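Local atomic coordinates of rhamnogalacturonan endolyase YesW (Bacillus subtilis, PDB entry 2ZUX), a protein that cleaves the rhamnogalacturonan backbone of plant cell-wall pectin by eliminative, endo-type lysis, with calcium or manganese required for activity. Residues 51-56 / 532-537; 150-155 / 165-170; 196-201 / 232-237. All blocks are in the same frame, centred on the assembly; numbering follows the deposited sequence.

How the interactions relate
Interaction 1 lies at the seam between the N-terminal beta-sheet domain and the catalytic propeller, whereas interactions 2 and 3 both lie within the propeller, on the opposite side of the chain's centre. Their centres are about 40 Å and 41 Å from that of interaction 1. Along the chain, 150-155 / 165-170 closes before 196-201 / 232-237 opens, and both fall between the two halves of interaction 1. Interactions 2 and 3 belong to successive antiparallel sheets, with centres about 10 Å apart, and their cores meet where I166 CD1 lies 3.5 Å from F234 CG. A tight hairpin and a pair of strands linked by a long loop thus build neighbouring blades that pack together and carry sugar sites, while interaction 1 is part of the interface between the domains.

Interaction 1 of 3, residues 51-56 / 532-537; sequences VKTTNY and IPTEHR
Two basic side chains lie against each other here: the guanidinium of R537 rests with one face on the aliphatic part of K52, whose CG sits 3.6 Å above the plane, over its centre. K52 runs on in extended form, leaving its NZ 5.1 Å from R537 NH2, so the like charges stay apart while methylene carbon covers the cation. R537 NH1 also reaches back to K52 O at 2.9 Å, but the bond is weak, its angle at the hydrogen only 127°. Firmer support comes from outside, where V35 O accepts from NH1 and the ring of F27 makes a cation-pi contact. Further down the chain, T54 CG2 approaches R537 CD to 3.7 Å, its side chain set roughly perpendicular to the arginine.

Between the two backbones a single water acts as mortar. It accepts from T53 OG1 and donates to T54 OG1 and to H536 O, the last at 3.0 Å. T54 OG1 is also hydrogen-bonded to W25 O. On the other side T534 OG1, anti to its backbone N (chi1 -175°), accepts from H536 N at 3.1 Å and closes an ST turn that shapes the loop facing T53; the same hydroxyl bonds to G460 O.

D510, which touches T54 and N55, and R512, which touches N55, bind calcium. The whole is a domain interface: the turn leading into an edge strand of the N-terminal beta-sheet domain meets a loop of the beta-propeller.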
ATOM      1  N   VAL A  51     -24.439 -20.865  -2.973  1.00 21.41           N
ATOM      2  CA  VAL A  51     -24.500 -19.446  -3.292  1.00 20.94           C
ATOM      3  C   VAL A  51     -23.318 -19.048  -4.164  1.00 20.73           C
ATOM      4  O   VAL A  51     -22.272 -19.700  -4.143  1.00 20.52           O
ATOM      5  CB  VAL A  51     -24.571 -18.538  -2.021  1.00 20.85           C
ATOM      6  CG1 VAL A  51     -25.808 -18.863  -1.194  1.00 20.95           C
ATOM      7  CG2 VAL A  51     -23.300 -18.650  -1.171  1.00 20.80           C
ATOM      8  N   LYS A  52     -23.501 -17.984  -4.932  1.00 20.54           N
ATOM      9  CA  LYS A  52     -22.452 -17.477  -5.797  1.00 21.25           C
ATOM     10  C   LYS A  52     -21.675 -16.374  -5.087  1.00 20.69           C
ATOM     11  O   LYS A  52     -20.455 -16.471  -4.941  1.00 21.08           O
ATOM     12  CB  LYS A  52     -23.031 -16.983  -7.128  1.00 21.16           C
ATOM     13  CG  LYS A  52     -21.968 -16.586  -8.143  1.00 22.13           C
ATOM     14  CD  LYS A  52     -22.572 -16.047  -9.429  1.00 23.00           C
ATOM     15  CE  LYS A  52     -21.514 -15.316 -10.238  1.00 25.83           C
ATOM     16  NZ  LYS A  52     -22.039 -14.769 -11.524  1.00 28.38           N
ATOM     17  N   THR A  53     -22.376 -15.334  -4.633  1.00 20.05           N
ATOM     18  CA  THR A  53     -21.717 -14.203  -3.988  1.00 20.06           C
ATOM     19  C   THR A  53     -21.033 -14.618  -2.686  1.00 19.10           C
ATOM     20  O   THR A  53     -21.513 -15.516  -1.977  1.00 19.77           O
ATOM     21  CB  THR A  53     -22.682 -13.027  -3.740  1.00 20.90           C
ATOM     22  OG1 THR A  53     -21.923 -11.853  -3.446  1.00 23.02           O
ATOM     23  CG2 THR A  53     -23.632 -13.320  -2.586  1.00 21.91           C
ATOM     24  N   THR A  54     -19.917 -13.963  -2.377  1.00 17.45           N
ATOM     25  CA  THR A  54     -19.111 -14.357  -1.220  1.00 16.30           C
ATOM     26  C   THR A  54     -19.412 -13.562   0.052  1.00 15.23           C
ATOM     27  O   THR A  54     -18.517 -13.259   0.846  1.00 14.31           O
ATOM     28  CB  THR A  54     -17.587 -14.455  -1.527  1.00 16.85           C
ATOM     29  OG1 THR A  54     -17.033 -13.161  -1.771  1.00 19.05           O
ATOM     30  CG2 THR A  54     -17.329 -15.349  -2.727  1.00 15.51           C
ATOM     31  N   ASN A  55     -20.682 -13.216   0.230  1.00 14.83           N
ATOM     32  CA  ASN A  55     -21.173 -12.744   1.519  1.00 15.39           C
ATOM     33  C   ASN A  55     -22.557 -13.328   1.804  1.00 15.97           C
ATOM     34  O   ASN A  55     -23.298 -13.681   0.881  1.00 16.32           O
ATOM     35  CB  ASN A  55     -21.110 -11.210   1.672  1.00 15.82           C
ATOM     36  CG  ASN A  55     -22.026 -10.455   0.724  1.00 16.54           C
ATOM     37  OD1 ASN A  55     -22.554 -10.993  -0.253  1.00 21.21           O
ATOM     38  ND2 ASN A  55     -22.186  -9.177   0.998  1.00 17.31           N
ATOM     39  N   TYR A  56     -22.879 -13.451   3.084  1.00 16.82           N
ATOM     40  CA  TYR A  56     -24.088 -14.134   3.515  1.00 17.83           C
ATOM     41  C   TYR A  56     -24.499 -13.581   4.865  1.00 18.44           C
ATOM     42  O   TYR A  56     -23.653 -13.375   5.731  1.00 18.12           O
ATOM     43  CB  TYR A  56     -23.808 -15.634   3.622  1.00 18.38           C
ATOM     44  CG  TYR A  56     -25.043 -16.479   3.837  1.00 19.33           C
ATOM     45  CD1 TYR A  56     -25.769 -16.975   2.755  1.00 18.90           C
ATOM     46  CD2 TYR A  56     -25.482 -16.787   5.125  1.00 19.85           C
ATOM     47  CE1 TYR A  56     -26.905 -17.751   2.954  1.00 19.94           C
ATOM     48  CE2 TYR A  56     -26.615 -17.563   5.332  1.00 21.30           C
ATOM     49  CZ  TYR A  56     -27.320 -18.037   4.242  1.00 20.45           C
ATOM     50  OH  TYR A  56     -28.443 -18.805   4.436  1.00 21.97           O
ATOM     51  N   ILE A 532     -21.875  -4.327   4.992  1.00 13.01           N
ATOM     52  CA  ILE A 532     -22.872  -3.932   4.000  1.00 13.20           C
ATOM     53  C   ILE A 532     -22.943  -5.033   2.940  1.00 13.85           C
ATOM     54  O   ILE A 532     -21.934  -5.340   2.297  1.00 13.56           O
ATOM     55  CB  ILE A 532     -22.522  -2.579   3.355  1.00 13.34           C
ATOM     56  CG1 ILE A 532     -22.498  -1.478   4.418  1.00 13.45           C
ATOM     57  CG2 ILE A 532     -23.535  -2.231   2.256  1.00 13.63           C
ATOM     58  CD1 ILE A 532     -21.757  -0.207   4.005  1.00 14.42           C
ATOM     59  N   PRO A 533     -24.125  -5.655   2.763  1.00 14.09           N
ATOM     60  CA  PRO A 533     -24.237  -6.712   1.760  1.00 14.34           C
ATOM     61  C   PRO A 533     -23.969  -6.228   0.340  1.00 14.03           C
ATOM     62  O   PRO A 533     -24.241  -5.076   0.003  1.00 14.07           O
ATOM     63  CB  PRO A 533     -25.690  -7.184   1.899  1.00 14.75           C
ATOM     64  CG  PRO A 533     -26.102  -6.753   3.274  1.00 15.84           C
ATOM     65  CD  PRO A 533     -25.389  -5.463   3.500  1.00 14.52           C
ATOM     66  N   THR A 534     -23.432  -7.125  -0.476  1.00 14.05           N
ATOM     67  CA  THR A 534     -23.210  -6.848  -1.888  1.00 14.14           C
ATOM     68  C   THR A 534     -23.770  -7.966  -2.759  1.00 14.53           C
ATOM     69  O   THR A 534     -23.787  -9.130  -2.355  1.00 14.82           O
ATOM     70  CB  THR A 534     -21.712  -6.611  -2.211  1.00 13.97           C
ATOM     71  OG1 THR A 534     -21.578  -6.228  -3.588  1.00 14.16           O
ATOM     72  CG2 THR A 534     -20.862  -7.849  -1.949  1.00 13.46           C
ATOM     73  N   GLU A 535     -24.236  -7.604  -3.950  1.00 15.00           N
ATOM     74  CA  GLU A 535     -24.638  -8.592  -4.946  1.00 16.63           C
ATOM     75  C   GLU A 535     -23.456  -9.030  -5.812  1.00 16.01           C
ATOM     76  O   GLU A 535     -23.599  -9.910  -6.661  1.00 17.00           O
ATOM     77  CB  GLU A 535     -25.750  -8.028  -5.844  1.00 16.91           C
ATOM     78  CG  GLU A 535     -25.272  -6.928  -6.793  1.00 19.99           C
ATOM     79  CD  GLU A 535     -26.400  -6.234  -7.534  1.00 20.20           C
ATOM     80  OE1 GLU A 535     -27.249  -6.932  -8.128  1.00 25.84           O
ATOM     81  OE2 GLU A 535     -26.423  -4.982  -7.529  1.00 25.34           O
ATOM     82  N   HIS A 536     -22.295  -8.408  -5.604  1.00 15.08           N
ATOM     83  CA  HIS A 536     -21.140  -8.621  -6.472  1.00 14.56           C
ATOM     84  C   HIS A 536     -20.077  -9.501  -5.856  1.00 14.13           C
ATOM     85  O   HIS A 536     -19.723  -9.356  -4.682  1.00 13.62           O
ATOM     86  CB  HIS A 536     -20.496  -7.290  -6.850  1.00 14.78           C
ATOM     87  CG  HIS A 536     -21.435  -6.344  -7.518  1.00 15.17           C
ATOM     88  ND1 HIS A 536     -21.881  -6.529  -8.810  1.00 17.29           N
ATOM     89  CD2 HIS A 536     -22.038  -5.222  -7.065  1.00 15.41           C
ATOM     90  CE1 HIS A 536     -22.707  -5.548  -9.127  1.00 17.14           C
ATOM     91  NE2 HIS A 536     -22.823  -4.744  -8.085  1.00 15.90           N
ATOM     92  N   ARG A 537     -19.562 -10.396  -6.688  1.00 13.93           N
ATOM     93  CA  ARG A 537     -18.418 -11.213  -6.361  1.00 14.19           C
ATOM     94  C   ARG A 537     -17.241 -10.795  -7.237  1.00 13.82           C
ATOM     95  O   ARG A 537     -17.367 -10.722  -8.462  1.00 13.70           O
ATOM     96  CB  ARG A 537     -18.752 -12.680  -6.623  1.00 15.12           C
ATOM     97  CG  ARG A 537     -17.609 -13.609  -6.343  1.00 16.42           C
ATOM     98  CD  ARG A 537     -18.080 -15.046  -6.377  1.00 15.98           C
ATOM     99  NE  ARG A 537     -18.093 -15.632  -7.715  1.00 17.25           N
ATOM    100  CZ  ARG A 537     -18.361 -16.915  -7.942  1.00 17.74           C
ATOM    101  NH1 ARG A 537     -18.669 -17.715  -6.928  1.00 17.55           N
ATOM    102  NH2 ARG A 537     -18.329 -17.398  -9.180  1.00 20.45           N
TER
HETATM  103  O   HOH W   1     -19.265 -10.831  -2.071  1.00 17.52           O

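Interaction 2 of 3, residues 150-155 / 165-170; sequences DVLIDA and RINLGK. With RAM (alpha-L-rhamnopyranose), chain O.
D154 and R165 run alongside each other in the same direction and join in a side-on salt bridge. NE of R165 donates to D154 OD1 at 2.8 Å and NH2 to D154 OD2 at 2.9 Å, each to a syn lone pair, with the carboxylate and guanidinium nearly coplanar. The arginine chain bends at chi3 (-58°), which turns NE in toward the acid. NH2 is shared with D97 O, and W134 NE1 adds a further bond to D154 OD2. L152 CD1 lies over one face of the guanidinium.

On the same face of the hairpin, L152 CD2 packs against the amide of N167, 3.5 Å from its CG. I153 meets I166 on the opposite face, and the two exchange both backbone bonds of a hydrogen-bonded pair. Beyond the paired strands, L168 CD1 touches V151 CG1 at 3.8 Å. L168 N donates to V151 O, while V151 N turns to a water that donates to G169 O.

At the open end, N167 extends with CG anti to its backbone N (chi1 -177°), carrying the amide to D150, where ND2 donates to OD2 at 3.0 Å. The acceptor lies in the amide plane, yet the bond arrives from above the carboxylate plane, the two planes being 72° apart. N167 OD1 receives a weak bond from G169 N, which may help to fix the amide's rotation. D150 OD1 accepts from O1 of the bound rhamnose at 2.7 Å, and K170 CB approaches the same O1. Each carboxylate oxygen therefore has its own task: one serves the sugar, while the other is held by N167, a second-shell residue that probably helps to position the acid.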
ATOM      1  N   ASP A 150      14.443   6.249  17.888  1.00 11.66           N
ATOM      2  CA  ASP A 150      14.583   5.050  17.066  1.00 11.53           C
ATOM      3  C   ASP A 150      13.293   4.716  16.332  1.00 11.42           C
ATOM      4  O   ASP A 150      12.201   4.883  16.874  1.00 11.34           O
ATOM      5  CB  ASP A 150      14.940   3.840  17.939  1.00 11.73           C
ATOM      6  CG  ASP A 150      16.369   3.864  18.461  1.00 13.19           C
ATOM      7  OD1 ASP A 150      17.232   4.567  17.887  1.00 13.81           O
ATOM      8  OD2 ASP A 150      16.619   3.126  19.443  1.00 14.31           O
ATOM      9  N   VAL A 151      13.445   4.214  15.111  1.00 11.14           N
ATOM     10  CA  VAL A 151      12.327   3.657  14.355  1.00 11.36           C
ATOM     11  C   VAL A 151      12.244   2.169  14.682  1.00 11.17           C
ATOM     12  O   VAL A 151      13.247   1.452  14.616  1.00 11.13           O
ATOM     13  CB  VAL A 151      12.531   3.857  12.846  1.00 11.22           C
ATOM     14  CG1 VAL A 151      11.356   3.286  12.033  1.00 11.53           C
ATOM     15  CG2 VAL A 151      12.734   5.330  12.536  1.00 11.74           C
ATOM     16  N   LEU A 152      11.056   1.722  15.074  1.00 11.00           N
ATOM     17  CA  LEU A 152      10.827   0.325  15.424  1.00 11.39           C
ATOM     18  C   LEU A 152       9.836  -0.274  14.448  1.00 11.25           C
ATOM     19  O   LEU A 152       8.869   0.388  14.069  1.00 11.35           O
ATOM     20  CB  LEU A 152      10.279   0.223  16.851  1.00 11.73           C
ATOM     21  CG  LEU A 152      11.057   1.040  17.894  1.00 13.81           C
ATOM     22  CD1 LEU A 152      10.312   1.111  19.191  1.00 15.73           C
ATOM     23  CD2 LEU A 152      12.437   0.461  18.117  1.00 14.50           C
ATOM     24  N   ILE A 153      10.086  -1.518  14.049  1.00 11.01           N
ATOM     25  CA  ILE A 153       9.205  -2.260  13.149  1.00 11.32           C
ATOM     26  C   ILE A 153       8.843  -3.553  13.854  1.00 10.78           C
ATOM     27  O   ILE A 153       9.733  -4.312  14.258  1.00 10.89           O
ATOM     28  CB  ILE A 153       9.910  -2.642  11.810  1.00 11.17           C
ATOM     29  CG1 ILE A 153      10.615  -1.443  11.148  1.00 13.64           C
ATOM     30  CG2 ILE A 153       8.931  -3.379  10.883  1.00 11.86           C
ATOM     31  CD1 ILE A 153       9.694  -0.361  10.667  1.00 14.55           C
ATOM     32  N   ASP A 154       7.540  -3.799  13.999  1.00 10.64           N
ATOM     33  CA  ASP A 154       7.046  -5.018  14.649  1.00 10.49           C
ATOM     34  C   ASP A 154       6.283  -5.894  13.671  1.00 10.47           C
ATOM     35  O   ASP A 154       5.732  -5.401  12.690  1.00 10.67           O
ATOM     36  CB  ASP A 154       6.052  -4.679  15.764  1.00 10.80           C
ATOM     37  CG  ASP A 154       6.679  -4.026  16.977  1.00 11.23           C
ATOM     38  OD1 ASP A 154       7.904  -3.811  17.034  1.00 12.51           O
ATOM     39  OD2 ASP A 154       5.906  -3.724  17.912  1.00 11.68           O
ATOM     40  N   ALA A 155       6.202  -7.186  13.980  1.00 10.56           N
ATOM     41  CA  ALA A 155       5.265  -8.085  13.302  1.00 10.74           C
ATOM     42  C   ALA A 155       4.262  -8.627  14.299  1.00 10.91           C
ATOM     43  O   ALA A 155       4.655  -9.114  15.365  1.00 11.07           O
ATOM     44  CB  ALA A 155       5.994  -9.224  12.634  1.00 11.59           C
ATOM     45  N   ARG A 165      10.384  -7.535  17.099  1.00 11.34           N
ATOM     46  CA  ARG A 165      10.636  -6.118  16.897  1.00 11.53           C
ATOM     47  C   ARG A 165      12.040  -5.945  16.345  1.00 11.56           C
ATOM     48  O   ARG A 165      13.001  -6.523  16.873  1.00 11.76           O
ATOM     49  CB  ARG A 165      10.507  -5.341  18.215  1.00 11.63           C
ATOM     50  CG  ARG A 165      11.026  -3.887  18.167  1.00 11.77           C
ATOM     51  CD  ARG A 165      10.573  -3.076  19.373  1.00 12.50           C
ATOM     52  NE  ARG A 165       9.114  -3.076  19.435  1.00 12.65           N
ATOM     53  CZ  ARG A 165       8.387  -2.843  20.523  1.00 13.60           C
ATOM     54  NH1 ARG A 165       8.966  -2.539  21.685  1.00 15.01           N
ATOM     55  NH2 ARG A 165       7.066  -2.899  20.442  1.00 14.03           N
ATOM     56  N   ILE A 166      12.145  -5.145  15.287  1.00 11.25           N
ATOM     57  CA  ILE A 166      13.422  -4.676  14.761  1.00 11.26           C
ATOM     58  C   ILE A 166      13.582  -3.223  15.188  1.00 11.12           C
ATOM     59  O   ILE A 166      12.650  -2.426  15.051  1.00 11.66           O
ATOM     60  CB  ILE A 166      13.456  -4.780  13.214  1.00 11.60           C
ATOM     61  CG1 ILE A 166      13.474  -6.248  12.787  1.00 11.14           C
ATOM     62  CG2 ILE A 166      14.650  -4.001  12.606  1.00 11.76           C
ATOM     63  CD1 ILE A 166      13.301  -6.459  11.298  1.00 11.96           C
ATOM     64  N   ASN A 167      14.752  -2.886  15.722  1.00 10.70           N
ATOM     65  CA  ASN A 167      15.060  -1.511  16.069  1.00 10.98           C
ATOM     66  C   ASN A 167      16.090  -0.988  15.076  1.00 10.73           C
ATOM     67  O   ASN A 167      17.233  -1.447  15.067  1.00 10.87           O
ATOM     68  CB  ASN A 167      15.598  -1.422  17.503  1.00 11.31           C
ATOM     69  CG  ASN A 167      15.865   0.009  17.929  1.00 11.78           C
ATOM     70  OD1 ASN A 167      16.132   0.875  17.095  1.00 11.96           O
ATOM     71  ND2 ASN A 167      15.781   0.273  19.226  1.00 13.28           N
ATOM     72  N   LEU A 168      15.695  -0.041  14.228  1.00 10.43           N
ATOM     73  CA  LEU A 168      16.601   0.397  13.164  1.00 10.46           C
ATOM     74  C   LEU A 168      17.810   1.170  13.695  1.00 10.30           C
ATOM     75  O   LEU A 168      18.837   1.246  13.023  1.00 10.65           O
ATOM     76  CB  LEU A 168      15.851   1.180  12.084  1.00 10.88           C
ATOM     77  CG  LEU A 168      15.008   0.269  11.182  1.00 12.00           C
ATOM     78  CD1 LEU A 168      13.944   1.058  10.474  1.00 13.92           C
ATOM     79  CD2 LEU A 168      15.879  -0.462  10.163  1.00 14.21           C
ATOM     80  N   GLY A 169      17.682   1.718  14.900  1.00 10.70           N
ATOM     81  CA  GLY A 169      18.817   2.261  15.639  1.00 10.69           C
ATOM     82  C   GLY A 169      19.136   3.705  15.301  1.00 11.22           C
ATOM     83  O   GLY A 169      18.478   4.340  14.468  1.00 10.82           O
ATOM     84  N   LYS A 170      20.166   4.230  15.960  1.00 10.99           N
ATOM     85  CA  LYS A 170      20.484   5.657  15.908  1.00 11.57           C
ATOM     86  C   LYS A 170      20.913   6.166  14.534  1.00 11.09           C
ATOM     87  O   LYS A 170      20.887   7.378  14.300  1.00 11.28           O
ATOM     88  CB  LYS A 170      21.575   5.988  16.931  1.00 11.88           C
ATOM     89  CG  LYS A 170      22.919   5.332  16.632  1.00 12.75           C
ATOM     90  CD  LYS A 170      24.005   5.734  17.624  1.00 13.62           C
ATOM     91  CE  LYS A 170      23.669   5.329  19.052  1.00 14.86           C
ATOM     92  NZ  LYS A 170      23.645   3.852  19.228  1.00 15.01           N
TER
HETATM   93  C1  RAM O 641      18.930   4.938  20.695  1.00 21.31           C
HETATM   94  C2  RAM O 641      20.099   4.959  21.677  1.00 22.98           C
HETATM   95  C3  RAM O 641      20.833   6.297  21.592  1.00 22.98           C
HETATM   96  C4  RAM O 641      19.863   7.473  21.706  1.00 22.12           C
HETATM   97  C5  RAM O 641      18.736   7.337  20.677  1.00 21.68           C
HETATM   98  C6  RAM O 641      17.698   8.448  20.805  1.00 21.91           C
HETATM   99  O1  RAM O 641      19.418   4.864  19.372  1.00 20.32           O
HETATM  100  O2  RAM O 641      19.600   4.762  22.984  1.00 24.86           O
HETATM  101  O3  RAM O 641      21.799   6.379  22.617  1.00 23.88           O
HETATM  102  O4  RAM O 641      20.568   8.688  21.547  1.00 20.54           O
HETATM  103  O5  RAM O 641      18.099   6.082  20.852  1.00 21.00           O
HETATM  104  O   HOH W   2      15.867   4.229  13.722  1.00 10.54           O

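Interaction 3 of 3, residues 196-201 / 232-237; sequences MKTADG and TVFQGS. With RAM (alpha-L-rhamnopyranose), chain P.
M196 and T232 form one antiparallel hydrogen-bonded pair, M196 N donating to T232 O and T232 N to M196 O, both at 3.1 Å, with the pairing carried on by T198 to Y230 and F234 to V194; the short axes stand 110° apart.

Past this pair the side chains take over the contact. T198 OG1 and T232 OG1 are 2.8 Å apart in a hydrogen bond in which either hydroxyl could be the donor, one threonine lying across the other. T198 holds OG1 between its backbone N and carbonyl carbon (chi1 60°), which brings the hydroxyl to T232. T232 OG1 has a second hydroxyl partner in T244, on the next strand of the sheet, so the buried threonines form a short polar chain across three strands.

The remaining methyl groups dress the ring of F234 from two directions. T232 CG2, anti to its own backbone N, sits 3.5 Å above the ring plane and over its centre. T198 CG2 instead comes in at the rim, near the plane and 3.8 Å from CZ. M196 CG also approaches an edge, 4.2 Å from CE2. One threonine thus covers a face with its methyl while its hydroxyl is bonded to the other, whose methyl borders the ring.

Farther along, 196-201 leaves the strand for a loop that ends at sugar. G201 O accepts a bond from O3 of a bound rhamnose at 2.6 Å. At the backbone angles of G201 a CB would be jammed against the carbonyl O of D200, which calls for glycine. D200 OD1 is bonded to Y230 OH, linking the loop back to the neighbouring strand. A four-stranded antiparallel sheet of this kind is a beta-propeller blade; here the loop leaving one strand also carries a sugar site.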
ATOM      1  N   MET A 196      14.451  -3.537   3.953  1.00  9.50           N
ATOM      2  CA  MET A 196      14.525  -2.087   4.127  1.00 10.49           C
ATOM      3  C   MET A 196      15.971  -1.666   4.285  1.00 10.11           C
ATOM      4  O   MET A 196      16.856  -2.494   4.507  1.00 10.53           O
ATOM      5  CB  MET A 196      13.700  -1.630   5.343  1.00 10.73           C
ATOM      6  CG  MET A 196      14.236  -2.119   6.677  1.00 11.61           C
ATOM      7  SD  MET A 196      12.995  -1.951   7.967  1.00 13.32           S
ATOM      8  CE  MET A 196      12.155  -3.486   7.743  1.00 16.53           C
ATOM      9  N   LYS A 197      16.191  -0.359   4.188  1.00  9.69           N
ATOM     10  CA  LYS A 197      17.492   0.241   4.432  1.00 10.08           C
ATOM     11  C   LYS A 197      17.808   0.199   5.925  1.00  9.71           C
ATOM     12  O   LYS A 197      16.959   0.498   6.760  1.00  9.99           O
ATOM     13  CB  LYS A 197      17.482   1.678   3.908  1.00 10.24           C
ATOM     14  CG  LYS A 197      18.810   2.410   3.992  1.00 10.19           C
ATOM     15  CD  LYS A 197      18.702   3.699   3.181  1.00 11.19           C
ATOM     16  CE  LYS A 197      20.010   4.467   3.117  1.00 10.86           C
ATOM     17  NZ  LYS A 197      20.340   5.106   4.423  1.00 11.35           N
ATOM     18  N   THR A 198      19.030  -0.218   6.240  1.00 10.09           N
ATOM     19  CA  THR A 198      19.487  -0.391   7.619  1.00 10.12           C
ATOM     20  C   THR A 198      20.855   0.268   7.755  1.00 10.34           C
ATOM     21  O   THR A 198      21.396   0.808   6.788  1.00  9.91           O
ATOM     22  CB  THR A 198      19.588  -1.890   7.970  1.00 10.05           C
ATOM     23  OG1 THR A 198      20.519  -2.501   7.072  1.00 11.07           O
ATOM     24  CG2 THR A 198      18.222  -2.575   7.845  1.00 10.93           C
ATOM     25  N   ALA A 199      21.418   0.221   8.954  1.00 10.48           N
ATOM     26  CA  ALA A 199      22.692   0.865   9.210  1.00 10.85           C
ATOM     27  C   ALA A 199      23.431   0.139  10.318  1.00 10.98           C
ATOM     28  O   ALA A 199      22.895  -0.773  10.954  1.00 10.72           O
ATOM     29  CB  ALA A 199      22.473   2.323   9.590  1.00 10.72           C
ATOM     30  N   ASP A 200      24.668   0.555  10.564  1.00 11.12           N
ATOM     31  CA  ASP A 200      25.373   0.107  11.758  1.00 11.24           C
ATOM     32  C   ASP A 200      24.468   0.388  12.945  1.00 11.23           C
ATOM     33  O   ASP A 200      23.892   1.474  13.064  1.00 11.45           O
ATOM     34  CB  ASP A 200      26.668   0.899  11.936  1.00 11.54           C
ATOM     35  CG  ASP A 200      27.690   0.591  10.867  1.00 12.08           C
ATOM     36  OD1 ASP A 200      27.931  -0.601  10.593  1.00 12.38           O
ATOM     37  OD2 ASP A 200      28.246   1.559  10.302  1.00 13.63           O
ATOM     38  N   GLY A 201      24.308  -0.596  13.816  1.00 11.16           N
ATOM     39  CA  GLY A 201      23.487  -0.395  14.991  1.00 11.22           C
ATOM     40  C   GLY A 201      22.050  -0.851  14.850  1.00 11.31           C
ATOM     41  O   GLY A 201      21.337  -0.910  15.837  1.00 11.16           O
ATOM     42  N   THR A 232      19.008  -4.646   4.014  1.00 10.16           N
ATOM     43  CA  THR A 232      18.836  -5.940   4.680  1.00 10.37           C
ATOM     44  C   THR A 232      17.514  -6.580   4.307  1.00 10.31           C
ATOM     45  O   THR A 232      16.476  -5.910   4.223  1.00 10.74           O
ATOM     46  CB  THR A 232      18.913  -5.793   6.215  1.00 10.63           C
ATOM     47  OG1 THR A 232      20.177  -5.215   6.569  1.00 10.55           O
ATOM     48  CG2 THR A 232      18.794  -7.148   6.906  1.00 11.17           C
ATOM     49  N   VAL A 233      17.573  -7.889   4.081  1.00 10.53           N
ATOM     50  CA  VAL A 233      16.380  -8.720   3.998  1.00 11.12           C
ATOM     51  C   VAL A 233      16.291  -9.489   5.315  1.00 10.89           C
ATOM     52  O   VAL A 233      17.238 -10.192   5.697  1.00 11.33           O
ATOM     53  CB  VAL A 233      16.439  -9.703   2.812  1.00 11.38           C
ATOM     54  CG1 VAL A 233      15.174 -10.550   2.742  1.00 12.49           C
ATOM     55  CG2 VAL A 233      16.653  -8.960   1.501  1.00 12.17           C
ATOM     56  N   PHE A 234      15.164  -9.341   6.011  1.00 10.95           N
ATOM     57  CA  PHE A 234      14.904 -10.001   7.285  1.00 11.13           C
ATOM     58  C   PHE A 234      13.888 -11.118   7.081  1.00 11.23           C
ATOM     59  O   PHE A 234      12.936 -10.977   6.304  1.00 11.70           O
ATOM     60  CB  PHE A 234      14.308  -9.020   8.301  1.00 10.88           C
ATOM     61  CG  PHE A 234      15.210  -7.865   8.683  1.00 10.50           C
ATOM     62  CD1 PHE A 234      16.122  -7.992   9.727  1.00 10.85           C
ATOM     63  CD2 PHE A 234      15.099  -6.638   8.037  1.00 11.40           C
ATOM     64  CE1 PHE A 234      16.923  -6.922  10.113  1.00 10.75           C
ATOM     65  CE2 PHE A 234      15.898  -5.565   8.411  1.00 11.17           C
ATOM     66  CZ  PHE A 234      16.814  -5.703   9.450  1.00 11.45           C
ATOM     67  N   GLN A 235      14.065 -12.211   7.817  1.00 11.66           N
ATOM     68  CA  GLN A 235      13.119 -13.316   7.812  1.00 11.98           C
ATOM     69  C   GLN A 235      11.789 -12.841   8.390  1.00 11.63           C
ATOM     70  O   GLN A 235      11.757 -12.230   9.453  1.00 12.02           O
ATOM     71  CB  GLN A 235      13.687 -14.473   8.639  1.00 12.26           C
ATOM     72  CG  GLN A 235      12.852 -15.738   8.599  1.00 13.35           C
ATOM     73  CD  GLN A 235      13.544 -16.900   9.275  1.00 16.26           C
ATOM     74  OE1 GLN A 235      14.077 -16.768  10.377  1.00 15.39           O
ATOM     75  NE2 GLN A 235      13.544 -18.046   8.613  1.00 19.72           N
ATOM     76  N   GLY A 236      10.695 -13.105   7.681  1.00 11.66           N
ATOM     77  CA  GLY A 236       9.394 -12.604   8.104  1.00 11.75           C
ATOM     78  C   GLY A 236       8.895 -13.136   9.433  1.00 11.92           C
ATOM     79  O   GLY A 236       8.239 -12.420  10.182  1.00 12.18           O
ATOM     80  N   SER A 237       9.187 -14.405   9.717  1.00 12.20           N
ATOM     81  CA  SER A 237       8.647 -15.059  10.911  1.00 12.78           C
ATOM     82  C   SER A 237       9.364 -14.664  12.201  1.00 12.76           C
ATOM     83  O   SER A 237       8.774 -14.735  13.273  1.00 12.74           O
ATOM     84  CB  SER A 237       8.692 -16.575  10.742  1.00 13.45           C
ATOM     85  OG  SER A 237      10.024 -17.001  10.554  1.00 14.91           O
TER
HETATM   86  C1  RAM P 642      24.280  -1.034  20.932  1.00 24.82           C
HETATM   87  C2  RAM P 642      23.783  -0.126  19.808  1.00 23.82           C
HETATM   88  C3  RAM P 642      22.528  -0.722  19.168  1.00 23.43           C
HETATM   89  C4  RAM P 642      21.467  -0.987  20.231  1.00 23.87           C
HETATM   90  C5  RAM P 642      22.056  -1.857  21.345  1.00 24.95           C
HETATM   91  C6  RAM P 642      21.072  -2.071  22.492  1.00 25.17           C
HETATM   92  O1  RAM P 642      24.750  -2.254  20.395  1.00 25.59           O
HETATM   93  O2  RAM P 642      23.506   1.153  20.339  1.00 24.22           O
HETATM   94  O3  RAM P 642      22.008   0.131  18.172  1.00 18.67           O
HETATM   95  O4  RAM P 642      20.371  -1.634  19.625  1.00 25.69           O
HETATM   96  O5  RAM P 642      23.240  -1.273  21.873  1.00 25.25           O